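Local structure of mutual gliding-motility protein MglA (Myxococcus xanthus DK 1622, 6HJO) at residues F59-L64 with T72-Y77. The protein is a bacterial small GTPase that acts as an intracellular switch, controlling the direction and speed of gliding and coordinating social and adventurous motility. Numbering follows the deposited sequence.
Sequences FLPLSL and TRFHLY
Phe59 and Phe74 face each other as an antiparallel hydrogen-bonded pair: Phe59 N gives its hydrogen to Phe74 O at 2.9 Å, and Phe74 N returns one to Phe59 O. Beyond this pair the chain at 59-64 leaves the sheet, and side chains carry the contact. Phe74 CB sits over the face of the Phe59 ring, a CH-pi contact 4.1 Å from its centroid. With CG anti to its carbonyl carbon (chi1 -65°), the Phe74 ring then runs out with its edge to the departing chain, where CD2 meets Pro61 CD at 3.7 Å. Farther along, CE2 and, at the tip, CZ meet Leu64 CD1, CE2 at 3.5 Å; like Pro61 CD, it comes in at the ring edge, though Leu64 is poorly ordered. The two phenylalanine rings stand obliquely, planes at 31°, and Phe59 CE1 also reaches Leu76 CD1 at 3.7 Å. Ala184 and Leu180 of helix 176-191 pack on Phe74 and Phe59 respectively. On the other face of the sheet, Leu60 CB lies over the Arg73 guanidinium, 3.7 Å from NH2, and its CD1 rests near Thr72 O. Salt bridges to Glu10 and Asp58 hold that guanidinium in place. Strands 53-59 and 71-78 form an antiparallel hairpin whose strands separate here, at the end away from the bound GDP; it probably corresponds to the interswitch (β2-β3) of Arf-family GTPases.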
loop_
_atom_site.group_PDB
_atom_site.type_symbol
_atom_site.label_atom_id
_atom_site.label_comp_id
_atom_site.label_asym_id
_atom_site.label_seq_id
_atom_site.Cartn_x
_atom_site.Cartn_y
_atom_site.Cartn_z
ATOM N N PHE A 59 -14.466 -6.194 -2.285
ATOM C CA PHE A 59 -15.422 -7.244 -1.947
ATOM C C PHE A 59 -16.281 -7.612 -3.137
ATOM O O PHE A 59 -16.608 -6.754 -3.961
ATOM C CB PHE A 59 -16.277 -6.877 -0.711
ATOM C CG PHE A 59 -17.260 -5.743 -0.904
ATOM C CD1 PHE A 59 -16.836 -4.419 -0.882
ATOM C CD2 PHE A 59 -18.616 -5.998 -1.075
ATOM C CE1 PHE A 59 -17.755 -3.368 -1.051
ATOM C CE2 PHE A 59 -19.532 -4.951 -1.246
ATOM C CZ PHE A 59 -19.099 -3.643 -1.220
ATOM N N LEU A 60 -16.637 -8.891 -3.223
ATOM C CA LEU A 60 -17.488 -9.430 -4.273
ATOM C C LEU A 60 -18.809 -9.860 -3.618
ATOM O O LEU A 60 -18.875 -10.969 -3.079
ATOM C CB LEU A 60 -16.788 -10.607 -4.956
ATOM C CG LEU A 60 -17.411 -11.138 -6.239
ATOM C CD1 LEU A 60 -16.861 -10.406 -7.444
ATOM C CD2 LEU A 60 -17.096 -12.627 -6.406
ATOM N N PRO A 61 -19.855 -8.988 -3.615
ATOM C CA PRO A 61 -21.129 -9.385 -2.986
ATOM C C PRO A 61 -21.787 -10.579 -3.677
ATOM O O PRO A 61 -21.863 -10.606 -4.904
ATOM C CB PRO A 61 -21.980 -8.108 -3.042
ATOM C CG PRO A 61 -21.388 -7.287 -4.116
ATOM C CD PRO A 61 -19.933 -7.631 -4.198
ATOM N N LEU A 62 -22.187 -11.599 -2.887
ATOM C CA LEU A 62 -22.834 -12.830 -3.361
ATOM C C LEU A 62 -24.275 -12.600 -3.830
ATOM O O LEU A 62 -24.753 -13.320 -4.708
ATOM C CB LEU A 62 -22.818 -13.911 -2.266
ATOM C CG LEU A 62 -21.590 -14.826 -2.221
ATOM C CD1 LEU A 62 -21.419 -15.422 -0.837
ATOM C CD2 LEU A 62 -21.686 -15.950 -3.264
ATOM N N SER A 63 -24.964 -11.618 -3.228
ATOM C CA SER A 63 -26.348 -11.249 -3.538
ATOM C C SER A 63 -26.539 -10.802 -4.996
ATOM O O SER A 63 -27.587 -11.074 -5.585
ATOM C CB SER A 63 -26.816 -10.143 -2.598
ATOM O OG SER A 63 -25.974 -9.003 -2.676
ATOM N N LEU A 64 -25.522 -10.128 -5.570
ATOM C CA LEU A 64 -25.556 -9.585 -6.922
ATOM C C LEU A 64 -25.543 -10.611 -8.033
ATOM O O LEU A 64 -24.847 -11.626 -7.945
ATOM C CB LEU A 64 -24.414 -8.581 -7.139
ATOM C CG LEU A 64 -24.772 -7.098 -7.065
ATOM C CD1 LEU A 64 -23.527 -6.261 -7.142
ATOM C CD2 LEU A 64 -25.728 -6.684 -8.187
ATOM N N THR A 72 -19.523 -8.445 -10.399
ATOM C CA THR A 72 -18.969 -7.122 -10.113
ATOM C C THR A 72 -18.281 -7.112 -8.752
ATOM O O THR A 72 -18.909 -7.440 -7.742
ATOM C CB THR A 72 -20.020 -5.994 -10.291
ATOM O OG1 THR A 72 -20.592 -6.080 -11.602
ATOM C CG2 THR A 72 -19.425 -4.578 -10.083
ATOM N N ARG A 73 -16.993 -6.737 -8.742
ATOM C CA ARG A 73 -16.173 -6.601 -7.541
ATOM C C ARG A 73 -16.036 -5.111 -7.235
ATOM O O ARG A 73 -15.622 -4.330 -8.096
ATOM C CB ARG A 73 -14.783 -7.244 -7.730
ATOM C CG ARG A 73 -13.903 -7.136 -6.469
ATOM C CD ARG A 73 -12.606 -7.939 -6.601
ATOM N NE ARG A 73 -12.857 -9.384 -6.666
ATOM C CZ ARG A 73 -13.031 -10.168 -5.604
ATOM N NH1 ARG A 73 -13.000 -9.659 -4.382
ATOM N NH2 ARG A 73 -13.247 -11.466 -5.761
ATOM N N PHE A 74 -16.369 -4.727 -6.001
ATOM C CA PHE A 74 -16.306 -3.342 -5.566
ATOM C C PHE A 74 -15.024 -3.061 -4.792
ATOM O O PHE A 74 -14.653 -3.832 -3.906
ATOM C CB PHE A 74 -17.559 -2.977 -4.734
ATOM C CG PHE A 74 -18.836 -3.026 -5.544
ATOM C CD1 PHE A 74 -19.255 -1.924 -6.281
ATOM C CD2 PHE A 74 -19.603 -4.184 -5.598
ATOM C CE1 PHE A 74 -20.416 -1.980 -7.072
ATOM C CE2 PHE A 74 -20.776 -4.232 -6.370
ATOM C CZ PHE A 74 -21.177 -3.124 -7.095
ATOM N N HIS A 75 -14.349 -1.946 -5.138
ATOM C CA HIS A 75 -13.120 -1.487 -4.488
ATOM C C HIS A 75 -13.448 -0.136 -3.854
ATOM O O HIS A 75 -13.846 0.786 -4.566
ATOM C CB HIS A 75 -11.967 -1.351 -5.501
ATOM C CG HIS A 75 -11.559 -2.641 -6.163
ATOM N ND1 HIS A 75 -10.326 -3.220 -5.912
ATOM C CD2 HIS A 75 -12.226 -3.408 -7.061
ATOM C CE1 HIS A 75 -10.284 -4.313 -6.659
ATOM N NE2 HIS A 75 -11.414 -4.475 -7.350
ATOM N N LEU A 76 -13.385 -0.052 -2.523
ATOM C CA LEU A 76 -13.724 1.181 -1.770
ATOM C C LEU A 76 -12.411 1.841 -1.364
ATOM O O LEU A 76 -11.585 1.192 -0.733
ATOM C CB LEU A 76 -14.587 0.829 -0.539
ATOM C CG LEU A 76 -16.117 0.886 -0.654
ATOM C CD1 LEU A 76 -16.678 0.119 -1.849
ATOM C CD2 LEU A 76 -16.791 0.480 0.663
ATOM N N TYR A 77 -12.190 3.096 -1.805
ATOM C CA TYR A 77 -10.947 3.868 -1.593
ATOM C C TYR A 77 -11.240 5.211 -0.911
ATOM O O TYR A 77 -12.249 5.832 -1.219
ATOM C CB TYR A 77 -10.293 4.178 -2.959
ATOM C CG TYR A 77 -9.412 3.064 -3.473
ATOM C CD1 TYR A 77 -9.960 1.933 -4.080
ATOM C CD2 TYR A 77 -8.026 3.130 -3.343
ATOM C CE1 TYR A 77 -9.147 0.885 -4.534
ATOM C CE2 TYR A 77 -7.206 2.094 -3.805
ATOM C CZ TYR A 77 -7.775 0.968 -4.384
ATOM O OH TYR A 77 -6.986 -0.068 -4.829
#